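Local coordinates for protein tRNA-splicing endonuclease (Sulfolobus tokodaii, PDB 2CV8) that probably cleaves pre-tRNA at the 5'- and 3'-splice sites, releasing the intron and leaving two tRNA halves with 2',3'-cyclic phosphate and 5'-OH ends, at residues N67-R70 against E74-Y77; S92-L97 against A112-Y117; L145-V150 against I173-L178; R86-Y91 against V163-G168. One frame throughout, in Å; residues are numbered along the deposited sequence.

Interaction 1: N67-R70 against E74-Y77; sequences NGER and ERLY
E69, just past the turn N67-G68 and at the start of strand 69-71, faces R75 in the first turn of helix 73-83 with 10.7 Å between E69 CA and R75 CA, so the two backbones stay well apart and long side chains bridge the space. The glutamate reaches out almost straight: CG lies anti to the backbone N (chi1 -180°) and the chain stays extended beyond it. The arginine folds at chi2 and chi3, and its guanidinium still reaches the carboxylate, the two side chains meeting at about a right angle. They form a salt bridge through one pair of atoms, R75 NH2 and E69 OE1, 3.3 Å apart. The N-H is poorly aimed (N-H...O 133°), so the hydrogen bond within this ion pair is weak. Carboxylate and guanidinium planes are 45° apart and only NH2 comes within bonding distance, so this is a single-pronged, tilted pairing. Both residues are exposed, and with a single grip the pairing is probably easily rearranged. G68 shapes the turn ahead of E69; its backbone angles would drive a CB into the carbonyl O of N67, which favours glycine there. Strand 69-71 is an outermost strand of the N-terminal sheet within this chain, antiparallel to 63-66, and R70 makes a salt bridge across that pair to E63. On the helix, R75 N is hydrogen-bonded by D72, L76 packs on L50, V54 and V57 of helix 50-58, and Y77 meets F87 of helix 87-99 edge-to-face.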
loop_
_atom_site.group_PDB
_atom_site.type_symbol
_atom_site.label_atom_id
_atom_site.label_comp_id
_atom_site.label_asym_id
_atom_site.label_seq_id
_atom_site.Cartn_x
_atom_site.Cartn_y
_atom_site.Cartn_z
ATOM N N ASN B 67 37.944 7.228 14.615
ATOM C CA ASN B 67 39.303 7.745 14.707
ATOM C C ASN B 67 39.495 8.512 16.007
ATOM O O ASN B 67 39.571 9.740 16.016
ATOM C CB ASN B 67 39.622 8.650 13.512
ATOM C CG ASN B 67 40.191 7.882 12.330
ATOM O OD1 ASN B 67 40.413 8.448 11.256
ATOM N ND2 ASN B 67 40.439 6.589 12.523
ATOM N N GLY B 68 39.561 7.775 17.108
ATOM C CA GLY B 68 39.756 8.404 18.398
ATOM C C GLY B 68 38.472 8.842 19.068
ATOM O O GLY B 68 38.226 8.489 20.221
ATOM N N GLU B 69 37.646 9.608 18.361
ATOM C CA GLU B 69 36.398 10.083 18.945
ATOM C C GLU B 69 35.433 8.945 19.268
ATOM O O GLU B 69 35.253 8.010 18.485
ATOM C CB GLU B 69 35.720 11.101 18.020
ATOM C CG GLU B 69 34.407 11.647 18.574
ATOM C CD GLU B 69 33.873 12.832 17.788
ATOM O OE1 GLU B 69 33.781 12.741 16.543
ATOM O OE2 GLU B 69 33.537 13.853 18.423
ATOM N N ARG B 70 34.823 9.040 20.442
ATOM C CA ARG B 70 33.870 8.052 20.919
ATOM C C ARG B 70 32.484 8.621 20.630
ATOM O O ARG B 70 32.056 9.583 21.268
ATOM C CB ARG B 70 34.069 7.856 22.421
ATOM C CG ARG B 70 33.432 6.626 23.030
ATOM C CD ARG B 70 33.734 6.626 24.526
ATOM N NE ARG B 70 33.291 5.423 25.226
ATOM C CZ ARG B 70 33.424 5.239 26.539
ATOM N NH1 ARG B 70 33.983 6.181 27.290
ATOM N NH2 ARG B 70 33.001 4.113 27.102
ATOM N N GLU B 74 23.354 9.744 20.583
ATOM C CA GLU B 74 22.926 11.039 20.065
ATOM C C GLU B 74 23.734 11.431 18.837
ATOM O O GLU B 74 23.177 11.885 17.841
ATOM C CB GLU B 74 23.078 12.125 21.135
ATOM C CG GLU B 74 22.176 11.973 22.363
ATOM C CD GLU B 74 22.484 10.733 23.192
ATOM O OE1 GLU B 74 22.163 9.615 22.742
ATOM O OE2 GLU B 74 23.050 10.872 24.295
ATOM N N ARG B 75 25.049 11.259 18.910
ATOM C CA ARG B 75 25.916 11.615 17.789
ATOM C C ARG B 75 25.766 10.670 16.606
ATOM O O ARG B 75 25.693 11.111 15.458
ATOM C CB ARG B 75 27.381 11.665 18.247
ATOM C CG ARG B 75 27.826 13.041 18.741
ATOM C CD ARG B 75 28.153 13.963 17.572
ATOM N NE ARG B 75 29.362 13.523 16.879
ATOM C CZ ARG B 75 29.765 13.985 15.699
ATOM N NH1 ARG B 75 29.057 14.908 15.063
ATOM N NH2 ARG B 75 30.876 13.516 15.151
ATOM N N LEU B 76 25.722 9.373 16.884
ATOM C CA LEU B 76 25.574 8.390 15.827
ATOM C C LEU B 76 24.251 8.583 15.122
ATOM O O LEU B 76 24.193 8.580 13.897
ATOM C CB LEU B 76 25.662 6.976 16.388
ATOM C CG LEU B 76 27.058 6.374 16.311
ATOM C CD1 LEU B 76 27.099 5.051 17.055
ATOM C CD2 LEU B 76 27.427 6.188 14.846
ATOM N N TYR B 77 23.183 8.748 15.894
ATOM C CA TYR B 77 21.869 8.955 15.302
ATOM C C TYR B 77 21.946 10.154 14.357
ATOM O O TYR B 77 21.529 10.084 13.202
ATOM C CB TYR B 77 20.821 9.231 16.380
ATOM C CG TYR B 77 19.404 9.244 15.852
ATOM C CD1 TYR B 77 18.658 8.071 15.768
ATOM C CD2 TYR B 77 18.819 10.429 15.409
ATOM C CE1 TYR B 77 17.365 8.080 15.257
ATOM C CE2 TYR B 77 17.528 10.448 14.892
ATOM C CZ TYR B 77 16.806 9.273 14.818
ATOM O OH TYR B 77 15.533 9.289 14.286
#

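Interaction 2: S92-L97 against A112-Y117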
loop_
_atom_site.group_PDB
_atom_site.type_symbol
_atom_site.label_atom_id
_atom_site.label_comp_id
_atom_site.label_asym_id
_atom_site.label_seq_id
_atom_site.Cartn_x
_atom_site.Cartn_y
_atom_site.Cartn_z
ATOM N N SER B 92 13.266 3.931 12.772
ATOM C CA SER B 92 12.052 3.751 13.557
ATOM C C SER B 92 11.455 2.371 13.345
ATOM O O SER B 92 11.071 1.710 14.314
ATOM C CB SER B 92 11.019 4.830 13.213
ATOM O OG SER B 92 11.461 6.102 13.665
ATOM N N VAL B 93 11.383 1.927 12.090
ATOM C CA VAL B 93 10.836 0.600 11.818
ATOM C C VAL B 93 11.856 -0.471 12.223
ATOM O O VAL B 93 11.489 -1.494 12.809
ATOM C CB VAL B 93 10.471 0.389 10.316
ATOM C CG1 VAL B 93 9.821 -0.984 10.128
ATOM C CG2 VAL B 93 9.514 1.461 9.837
ATOM N N TYR B 94 13.131 -0.243 11.919
ATOM C CA TYR B 94 14.144 -1.225 12.284
ATOM C C TYR B 94 14.050 -1.531 13.765
ATOM O O TYR B 94 13.890 -2.689 14.170
ATOM C CB TYR B 94 15.556 -0.720 12.008
ATOM C CG TYR B 94 16.600 -1.769 12.331
ATOM C CD1 TYR B 94 16.948 -2.740 11.405
ATOM C CD2 TYR B 94 17.183 -1.824 13.583
ATOM C CE1 TYR B 94 17.852 -3.741 11.718
ATOM C CE2 TYR B 94 18.085 -2.826 13.916
ATOM C CZ TYR B 94 18.414 -3.784 12.980
ATOM O OH TYR B 94 19.262 -4.801 13.330
ATOM N N GLU B 95 14.161 -0.472 14.562
ATOM C CA GLU B 95 14.116 -0.563 16.013
ATOM C C GLU B 95 12.839 -1.216 16.533
ATOM O O GLU B 95 12.896 -2.171 17.307
ATOM C CB GLU B 95 14.250 0.832 16.610
ATOM C CG GLU B 95 14.252 0.857 18.112
ATOM C CD GLU B 95 14.191 2.267 18.640
ATOM O OE1 GLU B 95 13.172 2.946 18.369
ATOM O OE2 GLU B 95 15.157 2.692 19.315
ATOM N N ASP B 96 11.694 -0.688 16.108
ATOM C CA ASP B 96 10.400 -1.199 16.535
ATOM C C ASP B 96 10.284 -2.684 16.253
ATOM O O ASP B 96 9.876 -3.462 17.114
ATOM C CB ASP B 96 9.287 -0.438 15.816
ATOM C CG ASP B 96 7.881 -0.859 16.263
ATOM O OD1 ASP B 96 7.220 -1.634 15.533
ATOM O OD2 ASP B 96 7.434 -0.403 17.339
ATOM N N LEU B 97 10.650 -3.084 15.045
ATOM C CA LEU B 97 10.570 -4.479 14.687
ATOM C C LEU B 97 11.583 -5.296 15.459
ATOM O O LEU B 97 11.288 -6.400 15.926
ATOM C CB LEU B 97 10.786 -4.653 13.187
ATOM C CG LEU B 97 9.600 -4.218 12.321
ATOM C CD1 LEU B 97 9.836 -4.632 10.877
ATOM C CD2 LEU B 97 8.324 -4.862 12.842
ATOM N N ALA B 112 12.796 -3.862 -1.225
ATOM C CA ALA B 112 12.122 -3.358 -0.041
ATOM C C ALA B 112 13.203 -2.907 0.929
ATOM O O ALA B 112 14.390 -3.132 0.688
ATOM C CB ALA B 112 11.279 -4.452 0.587
ATOM N N ASP B 113 12.802 -2.270 2.023
ATOM C CA ASP B 113 13.766 -1.802 3.005
ATOM C C ASP B 113 14.264 -2.937 3.881
ATOM O O ASP B 113 15.465 -3.097 4.077
ATOM C CB ASP B 113 13.154 -0.714 3.883
ATOM C CG ASP B 113 12.838 0.545 3.108
ATOM O OD1 ASP B 113 13.738 1.028 2.377
ATOM O OD2 ASP B 113 11.695 1.049 3.236
ATOM N N PHE B 114 13.344 -3.738 4.396
ATOM C CA PHE B 114 13.739 -4.827 5.271
ATOM C C PHE B 114 13.173 -6.190 4.919
ATOM O O PHE B 114 12.150 -6.302 4.240
ATOM C CB PHE B 114 13.332 -4.501 6.710
ATOM C CG PHE B 114 13.799 -3.161 7.183
ATOM C CD1 PHE B 114 12.874 -2.177 7.541
ATOM C CD2 PHE B 114 15.166 -2.878 7.285
ATOM C CE1 PHE B 114 13.301 -0.920 8.000
ATOM C CE2 PHE B 114 15.607 -1.630 7.741
ATOM C CZ PHE B 114 14.675 -0.651 8.097
ATOM N N ALA B 115 13.869 -7.221 5.394
ATOM C CA ALA B 115 13.457 -8.610 5.233
ATOM C C ALA B 115 13.325 -9.082 6.681
ATOM O O ALA B 115 14.307 -9.437 7.323
ATOM C CB ALA B 115 14.511 -9.399 4.515
ATOM N N VAL B 116 12.104 -9.054 7.199
ATOM C CA VAL B 116 11.847 -9.437 8.574
ATOM C C VAL B 116 11.587 -10.932 8.737
ATOM O O VAL B 116 10.814 -11.524 7.981
ATOM C CB VAL B 116 10.656 -8.641 9.127
ATOM C CG1 VAL B 116 10.530 -8.851 10.606
ATOM C CG2 VAL B 116 10.840 -7.166 8.819
ATOM N N TYR B 117 12.238 -11.527 9.736
ATOM C CA TYR B 117 12.116 -12.961 10.035
ATOM C C TYR B 117 11.657 -13.284 11.462
ATOM O O TYR B 117 12.039 -12.611 12.420
ATOM C CB TYR B 117 13.467 -13.667 9.884
ATOM C CG TYR B 117 14.061 -13.677 8.503
ATOM C CD1 TYR B 117 14.599 -12.520 7.940
ATOM C CD2 TYR B 117 14.086 -14.849 7.756
ATOM C CE1 TYR B 117 15.148 -12.534 6.661
ATOM C CE2 TYR B 117 14.627 -14.872 6.479
ATOM C CZ TYR B 117 15.153 -13.710 5.938
ATOM O OH TYR B 117 15.645 -13.719 4.662
#
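Y94 of helix 92-97 and F114 of strand 114-117 stand 7.9 Å apart at their CA atoms, the helix lying along the strand with axes 10.8 Å apart and N-to-C directions only 7° from parallel. The contact is a helix packed on a sheet, made by buried apolar side chains. F114 does most of the reaching: with CG beside the backbone N (chi1 -52°), its ring extends from the strand to the helix and ends between V93 and Y94. Its CE1 touches V93 CB at 3.9 Å, while CZ sits against Y94 CB at 4.0 Å. On the other flank of the ring F114 CE2 comes to the edge of the Y94 ring, near its plane, 4.1 Å from Y94 CD1. D113 CB covers part of one face of the F114 ring, displaced toward the rim. Further along, L97 CD1 meets V116 CG2 methyl to methyl at 3.4 Å, the two side chains crossing at about a right angle. Replacing F114 by alanine would probably leave V93 CB and the Y94 ring edge without their partner and open a gap under the helix. D113 and F114 both face V130, a classic beta bulge. The strand runs between 103-106 and 128-134, and V104 of the former also touches Y94, L97 and F114. On the latter strand V93 packs against A132 and V116 against V130. L97 in addition meets Y172 of strand 170-178 and M180 of the second subunit.

Interaction 3: L145-V150 against I173-L178; sequences LGFGRV and IMFKWL
F147 and G148 bring helix 141-151 onto strand 170-178, an outermost strand, within this chain, of the mixed sheet in the catalytic C-terminal domain, a PDDEXK-clan fold. The axes of segments 145-150 and 173-178 cross at -84° and come within 7.6 Å. F147 makes the side-chain contact from the helix. Its CB and CD1 meet the CZ end of the F175 ring obliquely, where F175 CZ is 3.4 Å from F147 CB and 3.3 Å from F147 CD1. The two rings lie near parallel, planes 28° apart, but are slid so far (centroids 5.6 Å) that they barely overlap. F175 gets there by setting CG between its backbone N and carbonyl carbon, the crowded position (chi1 49°), which turns the ring up to the helix. A serine in place of F175 would probably leave F147 CB and CD1 without their mate and open a gap between helix and sheet. L158 and L160 of strand 157-163 and M174 of the second subunit also pack on F175. The strand itself pairs with one of the second subunit in an antiparallel ladder, so the sheet continues across the interface. Next comes G148, whose CA is 5.3 Å from W177 CA; a CB here would point toward the strand and find room, so this contact does not itself demand glycine. G148 O lies 3.6 Å from W177 CB, though the tryptophan is poorly ordered. V150 turns to L158, and near this end of the helix V150 N makes a weak hydrogen bond to F147 O, 2.8 Å long and only three residues back.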
loop_
_atom_site.group_PDB
_atom_site.type_symbol
_atom_site.label_atom_id
_atom_site.label_comp_id
_atom_site.label_asym_id
_atom_site.label_seq_id
_atom_site.Cartn_x
_atom_site.Cartn_y
_atom_site.Cartn_z
ATOM N N LEU B 145 2.143 1.404 -7.585
ATOM C CA LEU B 145 2.135 0.304 -8.539
ATOM C C LEU B 145 3.483 -0.422 -8.450
ATOM O O LEU B 145 3.551 -1.631 -8.621
ATOM C CB LEU B 145 1.898 0.828 -9.955
ATOM C CG LEU B 145 0.481 1.342 -10.244
ATOM C CD1 LEU B 145 0.419 1.994 -11.616
ATOM C CD2 LEU B 145 -0.499 0.194 -10.175
ATOM N N GLY B 146 4.549 0.323 -8.168
ATOM C CA GLY B 146 5.864 -0.281 -8.042
ATOM C C GLY B 146 5.910 -1.158 -6.803
ATOM O O GLY B 146 6.659 -2.134 -6.746
ATOM N N PHE B 147 5.113 -0.787 -5.802
ATOM C CA PHE B 147 5.013 -1.537 -4.555
ATOM C C PHE B 147 4.472 -2.920 -4.895
ATOM O O PHE B 147 5.185 -3.917 -4.783
ATOM C CB PHE B 147 4.036 -0.851 -3.588
ATOM C CG PHE B 147 4.627 0.305 -2.804
ATOM C CD1 PHE B 147 3.786 1.182 -2.115
ATOM C CD2 PHE B 147 6.010 0.495 -2.717
ATOM C CE1 PHE B 147 4.308 2.224 -1.349
ATOM C CE2 PHE B 147 6.547 1.544 -1.946
ATOM C CZ PHE B 147 5.690 2.408 -1.263
ATOM N N GLY B 148 3.209 -2.962 -5.325
ATOM C CA GLY B 148 2.554 -4.213 -5.683
ATOM C C GLY B 148 3.243 -5.034 -6.762
ATOM O O GLY B 148 2.729 -6.064 -7.198
ATOM N N ARG B 149 4.414 -4.569 -7.185
ATOM C CA ARG B 149 5.223 -5.217 -8.210
ATOM C C ARG B 149 6.287 -6.042 -7.498
ATOM O O ARG B 149 6.564 -7.178 -7.878
ATOM C CB ARG B 149 5.887 -4.142 -9.082
ATOM C CG ARG B 149 6.741 -4.635 -10.245
ATOM C CD ARG B 149 7.343 -3.444 -10.977
ATOM N NE ARG B 149 6.321 -2.465 -11.353
ATOM C CZ ARG B 149 6.538 -1.155 -11.464
ATOM N NH1 ARG B 149 7.746 -0.652 -11.227
ATOM N NH2 ARG B 149 5.542 -0.344 -11.804
ATOM N N VAL B 150 6.884 -5.456 -6.464
ATOM C CA VAL B 150 7.906 -6.151 -5.696
ATOM C C VAL B 150 7.206 -7.237 -4.888
ATOM O O VAL B 150 7.795 -8.274 -4.575
ATOM C CB VAL B 150 8.662 -5.202 -4.708
ATOM C CG1 VAL B 150 9.191 -3.972 -5.445
ATOM C CG2 VAL B 150 7.754 -4.804 -3.559
ATOM N N ILE B 173 0.631 -1.496 7.502
ATOM C CA ILE B 173 -0.443 -1.785 6.574
ATOM C C ILE B 173 0.140 -2.625 5.457
ATOM O O ILE B 173 1.108 -2.241 4.802
ATOM C CB ILE B 173 -1.113 -0.481 6.017
ATOM C CG1 ILE B 173 -0.393 0.022 4.767
ATOM C CG2 ILE B 173 -1.073 0.623 7.080
ATOM C CD1 ILE B 173 -1.183 1.075 3.995
HETATM N N MSE B 174 -0.443 -3.797 5.268
HETATM C CA MSE B 174 0.012 -4.719 4.244
HETATM C C MSE B 174 -0.913 -4.683 3.051
HETATM O O MSE B 174 -2.107 -4.461 3.217
HETATM C CB MSE B 174 0.017 -6.133 4.804
HETATM C CG MSE B 174 0.067 -7.225 3.753
HETATM SE SE MSE B 174 -1.104 -8.677 4.245
HETATM C CE MSE B 174 -2.701 -8.071 3.367
ATOM N N PHE B 175 -0.369 -4.892 1.853
ATOM C CA PHE B 175 -1.214 -4.930 0.668
ATOM C C PHE B 175 -0.754 -5.946 -0.351
ATOM O O PHE B 175 0.438 -6.197 -0.495
ATOM C CB PHE B 175 -1.360 -3.550 0.009
ATOM C CG PHE B 175 -0.074 -2.824 -0.209
ATOM C CD1 PHE B 175 1.021 -3.462 -0.768
ATOM C CD2 PHE B 175 0.020 -1.474 0.107
ATOM C CE1 PHE B 175 2.186 -2.771 -1.013
ATOM C CE2 PHE B 175 1.184 -0.773 -0.135
ATOM C CZ PHE B 175 2.272 -1.423 -0.697
ATOM N N LYS B 176 -1.725 -6.533 -1.044
ATOM C CA LYS B 176 -1.462 -7.539 -2.049
ATOM C C LYS B 176 -1.952 -7.078 -3.405
ATOM O O LYS B 176 -2.868 -6.275 -3.494
ATOM C CB LYS B 176 -2.176 -8.840 -1.685
ATOM C CG LYS B 176 -1.840 -9.363 -0.307
ATOM C CD LYS B 176 -2.456 -10.722 -0.081
ATOM C CE LYS B 176 -2.021 -11.312 1.243
ATOM N NZ LYS B 176 -2.529 -12.703 1.406
ATOM N N TRP B 177 -1.323 -7.589 -4.456
ATOM C CA TRP B 177 -1.715 -7.283 -5.819
ATOM C C TRP B 177 -2.894 -8.234 -6.068
ATOM O O TRP B 177 -2.724 -9.454 -6.086
ATOM C CB TRP B 177 -0.553 -7.593 -6.768
ATOM C CG TRP B 177 -0.797 -7.232 -8.206
ATOM C CD1 TRP B 177 -0.874 -5.976 -8.736
ATOM C CD2 TRP B 177 -0.987 -8.143 -9.302
ATOM N NE1 TRP B 177 -1.097 -6.045 -10.093
ATOM C CE2 TRP B 177 -1.172 -7.362 -10.466
ATOM C CE3 TRP B 177 -1.021 -9.542 -9.412
ATOM C CZ2 TRP B 177 -1.387 -7.934 -11.727
ATOM C CZ3 TRP B 177 -1.235 -10.109 -10.666
ATOM C CH2 TRP B 177 -1.415 -9.304 -11.807
ATOM N N LEU B 178 -4.090 -7.677 -6.230
ATOM C CA LEU B 178 -5.287 -8.487 -6.453
ATOM C C LEU B 178 -5.584 -8.791 -7.911
ATOM O O LEU B 178 -5.148 -8.077 -8.809
ATOM C CB LEU B 178 -6.518 -7.807 -5.847
ATOM C CG LEU B 178 -6.749 -7.871 -4.334
ATOM C CD1 LEU B 178 -7.955 -7.029 -3.964
ATOM C CD2 LEU B 178 -6.958 -9.317 -3.915
#

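Interaction 4: R86-Y91 against V163-G168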
loop_
_atom_site.group_PDB
_atom_site.type_symbol
_atom_site.label_atom_id
_atom_site.label_comp_id
_atom_site.label_asym_id
_atom_site.label_seq_id
_atom_site.Cartn_x
_atom_site.Cartn_y
_atom_site.Cartn_z
ATOM N N ARG B 86 16.215 8.944 4.558
ATOM C CA ARG B 86 15.105 8.255 5.221
ATOM C C ARG B 86 15.550 7.552 6.507
ATOM O O ARG B 86 14.864 6.659 7.020
ATOM C CB ARG B 86 14.464 7.242 4.267
ATOM C CG ARG B 86 13.858 7.865 3.013
ATOM C CD ARG B 86 13.587 6.801 1.963
ATOM N NE ARG B 86 12.707 5.754 2.474
ATOM C CZ ARG B 86 12.898 4.451 2.274
ATOM N NH1 ARG B 86 13.946 4.027 1.571
ATOM N NH2 ARG B 86 12.041 3.571 2.781
ATOM N N PHE B 87 16.690 7.979 7.042
ATOM C CA PHE B 87 17.216 7.385 8.253
ATOM C C PHE B 87 16.203 7.358 9.391
ATOM O O PHE B 87 16.055 6.332 10.051
ATOM C CB PHE B 87 18.469 8.119 8.731
ATOM C CG PHE B 87 19.097 7.497 9.955
ATOM C CD1 PHE B 87 20.016 6.450 9.834
ATOM C CD2 PHE B 87 18.711 7.907 11.237
ATOM C CE1 PHE B 87 20.536 5.820 10.963
ATOM C CE2 PHE B 87 19.225 7.280 12.379
ATOM C CZ PHE B 87 20.138 6.234 12.240
ATOM N N ARG B 88 15.518 8.474 9.628
ATOM C CA ARG B 88 14.539 8.541 10.706
ATOM C C ARG B 88 13.443 7.487 10.592
ATOM O O ARG B 88 13.178 6.757 11.556
ATOM C CB ARG B 88 13.889 9.926 10.785
ATOM C CG ARG B 88 14.781 11.013 11.352
ATOM C CD ARG B 88 13.943 12.148 11.926
ATOM N NE ARG B 88 14.772 13.250 12.402
ATOM C CZ ARG B 88 15.351 14.146 11.609
ATOM N NH1 ARG B 88 15.183 14.076 10.293
ATOM N NH2 ARG B 88 16.104 15.107 12.130
ATOM N N ILE B 89 12.806 7.389 9.430
ATOM C CA ILE B 89 11.738 6.417 9.308
ATOM C C ILE B 89 12.279 5.008 9.255
ATOM O O ILE B 89 11.627 4.080 9.750
ATOM C CB ILE B 89 10.843 6.682 8.080
ATOM C CG1 ILE B 89 11.639 6.559 6.792
ATOM C CG2 ILE B 89 10.247 8.060 8.180
ATOM C CD1 ILE B 89 10.770 6.616 5.554
ATOM N N LEU B 90 13.472 4.847 8.674
ATOM C CA LEU B 90 14.096 3.524 8.572
ATOM C C LEU B 90 14.537 2.984 9.928
ATOM O O LEU B 90 14.365 1.800 10.218
ATOM C CB LEU B 90 15.299 3.559 7.628
ATOM C CG LEU B 90 14.985 3.667 6.131
ATOM C CD1 LEU B 90 16.267 3.821 5.366
ATOM C CD2 LEU B 90 14.211 2.451 5.656
ATOM N N TYR B 91 15.106 3.847 10.764
ATOM C CA TYR B 91 15.536 3.408 12.080
ATOM C C TYR B 91 14.312 3.140 12.959
ATOM O O TYR B 91 14.313 2.233 13.794
ATOM C CB TYR B 91 16.437 4.450 12.754
ATOM C CG TYR B 91 16.845 4.027 14.148
ATOM C CD1 TYR B 91 17.820 3.043 14.346
ATOM C CD2 TYR B 91 16.189 4.538 15.272
ATOM C CE1 TYR B 91 18.128 2.575 15.630
ATOM C CE2 TYR B 91 16.483 4.073 16.551
ATOM C CZ TYR B 91 17.454 3.093 16.724
ATOM O OH TYR B 91 17.740 2.638 17.992
ATOM N N VAL B 163 5.554 5.440 9.899
ATOM C CA VAL B 163 6.051 6.030 11.128
ATOM C C VAL B 163 5.675 7.482 11.361
ATOM O O VAL B 163 5.708 8.299 10.445
ATOM C CB VAL B 163 7.604 5.943 11.165
ATOM C CG1 VAL B 163 8.144 6.508 12.468
ATOM C CG2 VAL B 163 8.044 4.502 10.993
ATOM N N ASN B 164 5.317 7.793 12.603
ATOM C CA ASN B 164 5.014 9.160 13.001
ATOM C C ASN B 164 6.282 9.619 13.730
ATOM O O ASN B 164 6.593 9.130 14.818
ATOM C CB ASN B 164 3.829 9.198 13.964
ATOM C CG ASN B 164 3.627 10.569 14.588
ATOM O OD1 ASN B 164 2.795 10.737 15.473
ATOM N ND2 ASN B 164 4.388 11.555 14.127
ATOM N N LEU B 165 7.021 10.548 13.141
ATOM C CA LEU B 165 8.246 10.994 13.779
ATOM C C LEU B 165 8.020 11.756 15.074
ATOM O O LEU B 165 8.960 11.959 15.849
ATOM C CB LEU B 165 9.087 11.839 12.816
ATOM C CG LEU B 165 9.771 11.079 11.674
ATOM C CD1 LEU B 165 10.467 9.818 12.216
ATOM C CD2 LEU B 165 8.737 10.700 10.633
ATOM N N THR B 166 6.781 12.169 15.321
ATOM C CA THR B 166 6.485 12.905 16.541
ATOM C C THR B 166 6.347 11.977 17.747
ATOM O O THR B 166 7.208 11.974 18.629
ATOM C CB THR B 166 5.210 13.756 16.384
ATOM O OG1 THR B 166 5.387 14.692 15.312
ATOM C CG2 THR B 166 4.935 14.529 17.664
ATOM N N ASN B 167 5.282 11.179 17.785
ATOM C CA ASN B 167 5.076 10.266 18.907
ATOM C C ASN B 167 5.853 8.954 18.788
ATOM O O ASN B 167 5.908 8.170 19.741
ATOM C CB ASN B 167 3.588 9.953 19.083
ATOM C CG ASN B 167 2.979 9.311 17.862
ATOM O OD1 ASN B 167 3.606 8.483 17.216
ATOM N ND2 ASN B 167 1.740 9.679 17.548
ATOM N N GLY B 168 6.450 8.719 17.622
ATOM C CA GLY B 168 7.208 7.496 17.406
ATOM C C GLY B 168 6.360 6.246 17.203
ATOM O O GLY B 168 6.893 5.141 17.106
#
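L165, in the loop after strand 157-163, reaches R88 and I89 in the first turn of helix 87-99. From its CB, which heads toward the helix, the side chain continues to CG, set beside the backbone N (chi1 -72°), and there forks into two methyls with different neighbours. CD1 rests on R88, 3.7 Å from R88 CB and 4.2 Å from R88 CD. The leucine thus uses the aliphatic stem of the arginine, crossing it at about a right angle, and leaves the guanidinium aside. CD2 turns to the other residue and meets I89 CG2 at 3.9 Å; the CG1 arm of I89 leads away from the loop. V163, at the end of the strand, adds a second foothold, its CG2 methyl 3.8 Å from the carbonyl atom I89 O. Beyond the pair, R88 packs on Y77 and V81 of helix 73-83, V163 on S92 and V93, and both I89 and L165 touch D134. Across the two segments only methyl and methylene groups meet one another or a backbone carbonyl, with no charge paired and no N-H directed, so the fit depends on shape and van der Waals contact rather than on directional bonds.

Overall arrangement
Interactions 2 and 4 share helix 87-99 and lie about 12 Å apart between centres; they touch through the salt bridge between D113 OD2 and R86 NH2 (2.6 Å) and through F114 CZ against L90 O. Interaction 1, about 21 Å between centres from interaction 4, reaches it through Y77, which lies on F87, R88 and Y91 and so joins the N-terminal domain to the catalytic one. Interaction 3 is on the other side of the chain's centre, about 39 Å from interaction 1 between centres, yet reaches the same sheet as interaction 2. The predicted active-site residue Y117 belongs to interaction 2; predicted H125 and K156 are about 9 and 10 Å from V116, side chain to side chain.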